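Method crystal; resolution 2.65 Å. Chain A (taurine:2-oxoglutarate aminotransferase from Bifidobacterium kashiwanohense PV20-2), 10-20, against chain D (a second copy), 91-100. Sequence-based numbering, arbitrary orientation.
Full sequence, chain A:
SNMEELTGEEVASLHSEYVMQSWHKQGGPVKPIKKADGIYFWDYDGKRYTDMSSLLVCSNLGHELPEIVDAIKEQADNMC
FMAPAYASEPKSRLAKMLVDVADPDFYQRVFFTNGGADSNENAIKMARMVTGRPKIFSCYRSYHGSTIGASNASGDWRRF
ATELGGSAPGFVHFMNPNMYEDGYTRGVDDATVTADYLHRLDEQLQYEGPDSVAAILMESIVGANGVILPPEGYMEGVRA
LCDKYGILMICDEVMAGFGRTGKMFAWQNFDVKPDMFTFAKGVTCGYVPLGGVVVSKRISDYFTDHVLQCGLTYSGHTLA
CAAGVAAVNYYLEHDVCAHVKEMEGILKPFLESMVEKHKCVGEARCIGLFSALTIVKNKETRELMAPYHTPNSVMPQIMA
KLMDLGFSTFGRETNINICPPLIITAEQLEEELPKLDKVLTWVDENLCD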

ATOM      1  N   GLU A  10     -20.322  21.006  -5.895  1.00 39.17           N
ATOM      2  CA  GLU A  10     -19.565  21.043  -4.643  1.00 37.59           C
ATOM      3  C   GLU A  10     -18.510  19.941  -4.594  1.00 35.34           C
ATOM      4  O   GLU A  10     -17.416  20.146  -4.060  1.00 34.38           O
ATOM      5  CB  GLU A  10     -20.508  20.909  -3.441  1.00 33.25           C
ATOM      6  CG  GLU A  10     -21.340  22.135  -3.133  1.00 37.14           C
ATOM      7  CD  GLU A  10     -22.222  21.957  -1.897  1.00 47.33           C
ATOM      8  OE1 GLU A  10     -22.989  20.963  -1.824  1.00 43.95           O
ATOM      9  OE2 GLU A  10     -22.144  22.819  -0.992  1.00 49.19           O
ATOM     10  N   VAL A  11     -18.840  18.754  -5.098  1.00 37.65           N
ATOM     11  CA  VAL A  11     -17.919  17.626  -5.039  1.00 35.77           C
ATOM     12  C   VAL A  11     -16.718  17.866  -5.946  1.00 40.64           C
ATOM     13  O   VAL A  11     -15.570  17.601  -5.562  1.00 39.24           O
ATOM     14  CB  VAL A  11     -18.650  16.317  -5.394  1.00 37.07           C
ATOM     15  CG1 VAL A  11     -17.668  15.285  -5.921  1.00 34.67           C
ATOM     16  CG2 VAL A  11     -19.401  15.780  -4.181  1.00 33.23           C
ATOM     17  N   ALA A  12     -16.957  18.380  -7.158  1.00 38.92           N
ATOM     18  CA  ALA A  12     -15.863  18.635  -8.092  1.00 33.63           C
ATOM     19  C   ALA A  12     -15.010  19.819  -7.661  1.00 36.32           C
ATOM     20  O   ALA A  12     -13.791  19.818  -7.885  1.00 37.86           O
ATOM     21  CB  ALA A  12     -16.422  18.885  -9.495  1.00 28.12           C
ATOM     22  N   SER A  13     -15.628  20.824  -7.038  1.00 34.18           N
ATOM     23  CA  SER A  13     -14.900  21.987  -6.549  1.00 32.63           C
ATOM     24  C   SER A  13     -13.966  21.608  -5.406  1.00 39.79           C
ATOM     25  O   SER A  13     -12.800  22.021  -5.385  1.00 42.80           O
ATOM     26  CB  SER A  13     -15.890  23.075  -6.122  1.00 37.32           C
ATOM     27  OG  SER A  13     -15.393  23.843  -5.031  1.00 49.16           O
ATOM     28  N   LEU A  14     -14.476  20.855  -4.423  1.00 38.17           N
ATOM     29  CA  LEU A  14     -13.646  20.421  -3.303  1.00 37.44           C
ATOM     30  C   LEU A  14     -12.492  19.543  -3.776  1.00 37.29           C
ATOM     31  O   LEU A  14     -11.375  19.639  -3.256  1.00 38.52           O
ATOM     32  CB  LEU A  14     -14.500  19.696  -2.261  1.00 36.91           C
ATOM     33  CG  LEU A  14     -15.453  20.658  -1.556  1.00 37.69           C
ATOM     34  CD1 LEU A  14     -15.665  20.245  -0.136  1.00 36.43           C
ATOM     35  CD2 LEU A  14     -14.867  22.050  -1.608  1.00 39.23           C
ATOM     36  N   HIS A  15     -12.744  18.666  -4.747  1.00 36.41           N
ATOM     37  CA  HIS A  15     -11.661  17.850  -5.285  1.00 36.82           C
ATOM     38  C   HIS A  15     -10.595  18.727  -5.937  1.00 37.84           C
ATOM     39  O   HIS A  15      -9.395  18.548  -5.699  1.00 33.87           O
ATOM     40  CB  HIS A  15     -12.205  16.820  -6.284  1.00 32.79           C
ATOM     41  CG  HIS A  15     -11.130  16.057  -7.005  1.00 36.57           C
ATOM     42  ND1 HIS A  15     -10.837  14.739  -6.726  1.00 29.76           N
ATOM     43  CD2 HIS A  15     -10.274  16.434  -7.987  1.00 32.40           C
ATOM     44  CE1 HIS A  15      -9.844  14.339  -7.502  1.00 30.23           C
ATOM     45  NE2 HIS A  15      -9.486  15.346  -8.277  1.00 30.72           N
ATOM     46  N   SER A  16     -11.023  19.677  -6.776  1.00 40.30           N
ATOM     47  CA  SER A  16     -10.078  20.533  -7.486  1.00 39.63           C
ATOM     48  C   SER A  16      -9.234  21.363  -6.537  1.00 35.51           C
ATOM     49  O   SER A  16      -8.110  21.749  -6.880  1.00 36.31           O
ATOM     50  CB  SER A  16     -10.832  21.458  -8.438  1.00 35.02           C
ATOM     51  OG  SER A  16     -10.899  20.883  -9.720  1.00 42.99           O
ATOM     52  N   GLU A  17      -9.750  21.630  -5.343  1.00 34.68           N
ATOM     53  CA  GLU A  17      -9.139  22.539  -4.386  1.00 34.59           C
ATOM     54  C   GLU A  17      -8.334  21.826  -3.307  1.00 35.71           C
ATOM     55  O   GLU A  17      -7.325  22.368  -2.841  1.00 34.24           O
ATOM     56  CB  GLU A  17     -10.235  23.391  -3.736  1.00 41.36           C
ATOM     57  CG  GLU A  17      -9.811  24.730  -3.145  1.00 50.33           C
ATOM     58  CD  GLU A  17     -10.937  25.392  -2.337  1.00 54.66           C
ATOM     59  OE1 GLU A  17     -10.616  26.162  -1.397  1.00 55.69           O
ATOM     60  OE2 GLU A  17     -12.136  25.132  -2.640  1.00 49.78           O
ATOM     61  N   TYR A  18      -8.751  20.621  -2.904  1.00 34.64           N
ATOM     62  CA  TYR A  18      -8.220  19.966  -1.716  1.00 33.39           C
ATOM     63  C   TYR A  18      -7.642  18.576  -1.948  1.00 27.99           C
ATOM     64  O   TYR A  18      -6.979  18.057  -1.048  1.00 26.96           O
ATOM     65  CB  TYR A  18      -9.314  19.845  -0.644  1.00 33.23           C
ATOM     66  CG  TYR A  18      -9.733  21.143  -0.009  1.00 34.15           C
ATOM     67  CD1 TYR A  18      -9.041  21.661   1.075  1.00 32.72           C
ATOM     68  CD2 TYR A  18     -10.832  21.844  -0.479  1.00 39.51           C
ATOM     69  CE1 TYR A  18      -9.425  22.850   1.668  1.00 39.20           C
ATOM     70  CE2 TYR A  18     -11.228  23.043   0.113  1.00 46.92           C
ATOM     71  CZ  TYR A  18     -10.517  23.539   1.185  1.00 44.10           C
ATOM     72  OH  TYR A  18     -10.897  24.717   1.785  1.00 49.32           O
ATOM     73  N   VAL A  19      -7.915  17.939  -3.083  1.00 30.43           N
ATOM     74  CA  VAL A  19      -7.468  16.573  -3.368  1.00 30.73           C
ATOM     75  C   VAL A  19      -6.176  16.635  -4.164  1.00 30.93           C
ATOM     76  O   VAL A  19      -6.045  17.446  -5.089  1.00 27.77           O
ATOM     77  CB  VAL A  19      -8.541  15.776  -4.146  1.00 28.62           C
ATOM     78  CG1 VAL A  19      -8.027  14.385  -4.500  1.00 27.41           C
ATOM     79  CG2 VAL A  19      -9.843  15.688  -3.367  1.00 30.12           C
ATOM     80  N   MET A  20      -5.235  15.756  -3.851  1.00 29.03           N
ATOM     81  CA  MET A  20      -4.021  15.661  -4.646  1.00 30.28           C
ATOM     82  C   MET A  20      -4.187  14.559  -5.696  1.00 29.92           C
ATOM     83  O   MET A  20      -4.274  13.371  -5.367  1.00 33.61           O
ATOM     84  CB  MET A  20      -2.795  15.452  -3.762  1.00 29.23           C
ATOM     85  CG  MET A  20      -1.518  15.854  -4.496  1.00 35.64           C
ATOM     86  SD  MET A  20      -0.153  16.405  -3.457  1.00 51.31           S
ATOM     87  CE  MET A  20      -0.153  18.125  -3.894  1.00 36.04           C
TER
ATOM     88  N   LYS D  91     -14.209  11.270  -0.981  1.00 27.89           N
ATOM     89  CA  LYS D  91     -12.828  11.696  -1.189  1.00 26.28           C
ATOM     90  C   LYS D  91     -12.709  13.211  -1.087  1.00 31.11           C
ATOM     91  O   LYS D  91     -11.760  13.731  -0.486  1.00 27.85           O
ATOM     92  CB  LYS D  91     -12.337  11.203  -2.555  1.00 27.20           C
ATOM     93  CG  LYS D  91     -10.921  11.636  -2.924  1.00 29.61           C
ATOM     94  CD  LYS D  91     -10.394  10.861  -4.126  1.00 22.57           C
ATOM     95  CE  LYS D  91     -10.855  11.492  -5.430  1.00 24.16           C
ATOM     96  NZ  LYS D  91     -10.431  10.727  -6.631  1.00 21.25           N
ATOM     97  N   SER D  92     -13.670  13.933  -1.678  1.00 30.05           N
ATOM     98  CA  SER D  92     -13.683  15.387  -1.575  1.00 27.33           C
ATOM     99  C   SER D  92     -13.892  15.832  -0.134  1.00 32.35           C
ATOM    100  O   SER D  92     -13.199  16.731   0.350  1.00 33.32           O
ATOM    101  CB  SER D  92     -14.783  15.961  -2.459  1.00 31.10           C
ATOM    102  OG  SER D  92     -14.317  16.300  -3.748  1.00 30.50           O
ATOM    103  N   ARG D  93     -14.840  15.211   0.574  1.00 29.12           N
ATOM    104  CA  ARG D  93     -15.119  15.648   1.936  1.00 30.33           C
ATOM    105  C   ARG D  93     -13.958  15.339   2.878  1.00 30.36           C
ATOM    106  O   ARG D  93     -13.656  16.132   3.778  1.00 30.96           O
ATOM    107  CB  ARG D  93     -16.415  15.010   2.438  1.00 31.24           C
ATOM    108  CG  ARG D  93     -17.160  15.885   3.413  1.00 37.80           C
ATOM    109  CD  ARG D  93     -18.195  15.093   4.182  1.00 47.26           C
ATOM    110  NE  ARG D  93     -19.370  14.791   3.368  1.00 47.40           N
ATOM    111  CZ  ARG D  93     -20.305  15.684   3.074  1.00 44.11           C
ATOM    112  NH1 ARG D  93     -20.193  16.924   3.530  1.00 43.80           N
ATOM    113  NH2 ARG D  93     -21.349  15.335   2.333  1.00 41.16           N
ATOM    114  N   LEU D  94     -13.275  14.210   2.680  1.00 27.50           N
ATOM    115  CA  LEU D  94     -12.236  13.840   3.640  1.00 29.54           C
ATOM    116  C   LEU D  94     -11.002  14.714   3.476  1.00 29.38           C
ATOM    117  O   LEU D  94     -10.351  15.070   4.465  1.00 27.75           O
ATOM    118  CB  LEU D  94     -11.868  12.358   3.502  1.00 25.93           C
ATOM    119  CG  LEU D  94     -10.891  11.809   4.559  1.00 24.50           C
ATOM    120  CD1 LEU D  94     -11.335  12.177   5.954  1.00 27.78           C
ATOM    121  CD2 LEU D  94     -10.748  10.305   4.461  1.00 26.30           C
ATOM    122  N   ALA D  95     -10.657  15.064   2.236  1.00 28.73           N
ATOM    123  CA  ALA D  95      -9.521  15.949   2.016  1.00 25.91           C
ATOM    124  C   ALA D  95      -9.746  17.302   2.687  1.00 30.02           C
ATOM    125  O   ALA D  95      -8.852  17.828   3.366  1.00 29.58           O
ATOM    126  CB  ALA D  95      -9.258  16.113   0.521  1.00 23.96           C
ATOM    127  N   LYS D  96     -10.939  17.883   2.528  1.00 29.00           N
ATOM    128  CA  LYS D  96     -11.199  19.154   3.197  1.00 30.26           C
ATOM    129  C   LYS D  96     -11.142  18.994   4.713  1.00 29.04           C
ATOM    130  O   LYS D  96     -10.509  19.796   5.408  1.00 31.67           O
ATOM    131  CB  LYS D  96     -12.543  19.734   2.767  1.00 29.50           C
ATOM    132  CG  LYS D  96     -12.870  21.027   3.501  1.00 35.16           C
ATOM    133  CD  LYS D  96     -13.234  22.168   2.553  1.00 43.00           C
ATOM    134  CE  LYS D  96     -13.430  23.477   3.333  1.00 50.43           C
ATOM    135  NZ  LYS D  96     -14.661  23.466   4.182  1.00 35.56           N
ATOM    136  N   MET D  97     -11.784  17.952   5.244  1.00 26.61           N
ATOM    137  CA  MET D  97     -11.788  17.750   6.689  1.00 25.86           C
ATOM    138  C   MET D  97     -10.375  17.662   7.235  1.00 28.48           C
ATOM    139  O   MET D  97     -10.076  18.222   8.300  1.00 27.60           O
ATOM    140  CB  MET D  97     -12.560  16.483   7.042  1.00 29.84           C
ATOM    141  CG  MET D  97     -14.060  16.633   6.953  1.00 31.65           C
ATOM    142  SD  MET D  97     -14.941  15.054   6.936  1.00 32.84           S
ATOM    143  CE  MET D  97     -14.811  14.563   8.652  1.00 25.49           C
ATOM    144  N   LEU D  98      -9.496  16.946   6.523  1.00 28.19           N
ATOM    145  CA  LEU D  98      -8.126  16.750   6.982  1.00 24.66           C
ATOM    146  C   LEU D  98      -7.329  18.050   6.936  1.00 26.86           C
ATOM    147  O   LEU D  98      -6.620  18.388   7.893  1.00 25.55           O
ATOM    148  CB  LEU D  98      -7.457  15.659   6.158  1.00 23.74           C
ATOM    149  CG  LEU D  98      -8.012  14.266   6.462  1.00 24.36           C
ATOM    150  CD1 LEU D  98      -7.241  13.194   5.706  1.00 22.67           C
ATOM    151  CD2 LEU D  98      -7.967  13.991   7.947  1.00 21.13           C
ATOM    152  N   VAL D  99      -7.403  18.785   5.825  1.00 24.01           N
ATOM    153  CA  VAL D  99      -6.766  20.098   5.816  1.00 26.71           C
ATOM    154  C   VAL D  99      -7.306  20.952   6.955  1.00 33.67           C
ATOM    155  O   VAL D  99      -6.549  21.631   7.664  1.00 30.26           O
ATOM    156  CB  VAL D  99      -6.962  20.800   4.465  1.00 27.52           C
ATOM    157  CG1 VAL D  99      -6.596  22.260   4.605  1.00 29.46           C
ATOM    158  CG2 VAL D  99      -6.125  20.138   3.392  1.00 25.66           C
ATOM    159  N   ASP D 100      -8.625  20.914   7.166  1.00 31.42           N
ATOM    160  CA  ASP D 100      -9.231  21.765   8.180  1.00 28.93           C
ATOM    161  C   ASP D 100      -8.739  21.412   9.581  1.00 30.07           C
ATOM    162  O   ASP D 100      -8.366  22.303  10.352  1.00 32.71           O
ATOM    163  CB  ASP D 100     -10.749  21.687   8.075  1.00 29.95           C
ATOM    164  CG  ASP D 100     -11.279  22.546   6.949  1.00 37.84           C
ATOM    165  OD1 ASP D 100     -10.475  23.366   6.421  1.00 35.23           O
ATOM    166  OD2 ASP D 100     -12.477  22.398   6.588  1.00 38.27           O
TER

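How do two helices from two copies of the protein come close enough to pack? Helix 10-18 of chain A and helix 91-100 of chain D approach to 8.4 Å between axes, crossing at 47°, and chain D brings small residues to the place where they meet. The CA atoms of His15(A) and Ser92(D) lie 4.9 Å apart, and those of Tyr18(A) and Ala95(D) 5.6 Å. Serine and alanine bring little bulk here, and together the two stretches bury 534 Å².

What does the serine do at the closest point? Ser92(D) points toward chain A, and its chi1 of -93°, between wells, brings OG to 2.6 Å from Val11(A) O, to which it donates a hydrogen bond. That carbonyl already accepts the helical bond from His15(A) N, so the serine adds a second donor to the same oxygen. His15(A) N also lies 3.0 Å from Ser92(D) OG, but the angle is too poor for a hydrogen bond. Carbon atoms pack close to the hydroxyl as well: Leu14(A) CB is 3.7 Å and His15(A) CB 3.3 Å from Ser92(D) OG. A short polar side chain suits this buried site, short enough to sit between the helices and still reach the backbone carbonyl.

Why is more of Tyr18(A) covered than of any other residue in its stretch? With chi1 at -70° (m) and chi2 at -86°, these angles set its ring against Lys96(D) and Val99(D). Lys96(D), chi1 t, lays its aliphatic chain over one face: its CB sits 4.2 Å from the Tyr18(A) ring centroid, only 9° off the normal, a CH-pi contact. Farther along, Lys96(D) CE is 3.2 Å from Tyr18(A) OH. Lysine suits a place where methylenes can pack while the charge remains beyond them; Lys96(D) NZ makes a salt bridge, with a weak hydrogen bond, to Asp100(D) OD2 at 3.4 Å. At the ring edge, Val99(D) CG2 packs 4.0 Å from Tyr18(A) CD1, while Ala95(D) CB is 3.9 Å from Tyr18(A) CB.

What completes the contact around the tyrosine and serine? Val19(A), the first residue to leave helical phi/psi, turns its side chain toward chain D; with chi1 at 177° (t), its CG2 rests 4.0 Å from Ala95(D) CB, a compact apolar pairing in a buried place. Lys91(D), also buried, extends through t chi1 and chi2, then bends at chi3 (84°, p). Its CE meets the edge of the His15(A) ring, 3.5 Å from ND1 of His15(A), and its NZ is hydrogen-bonded elsewhere in the structure.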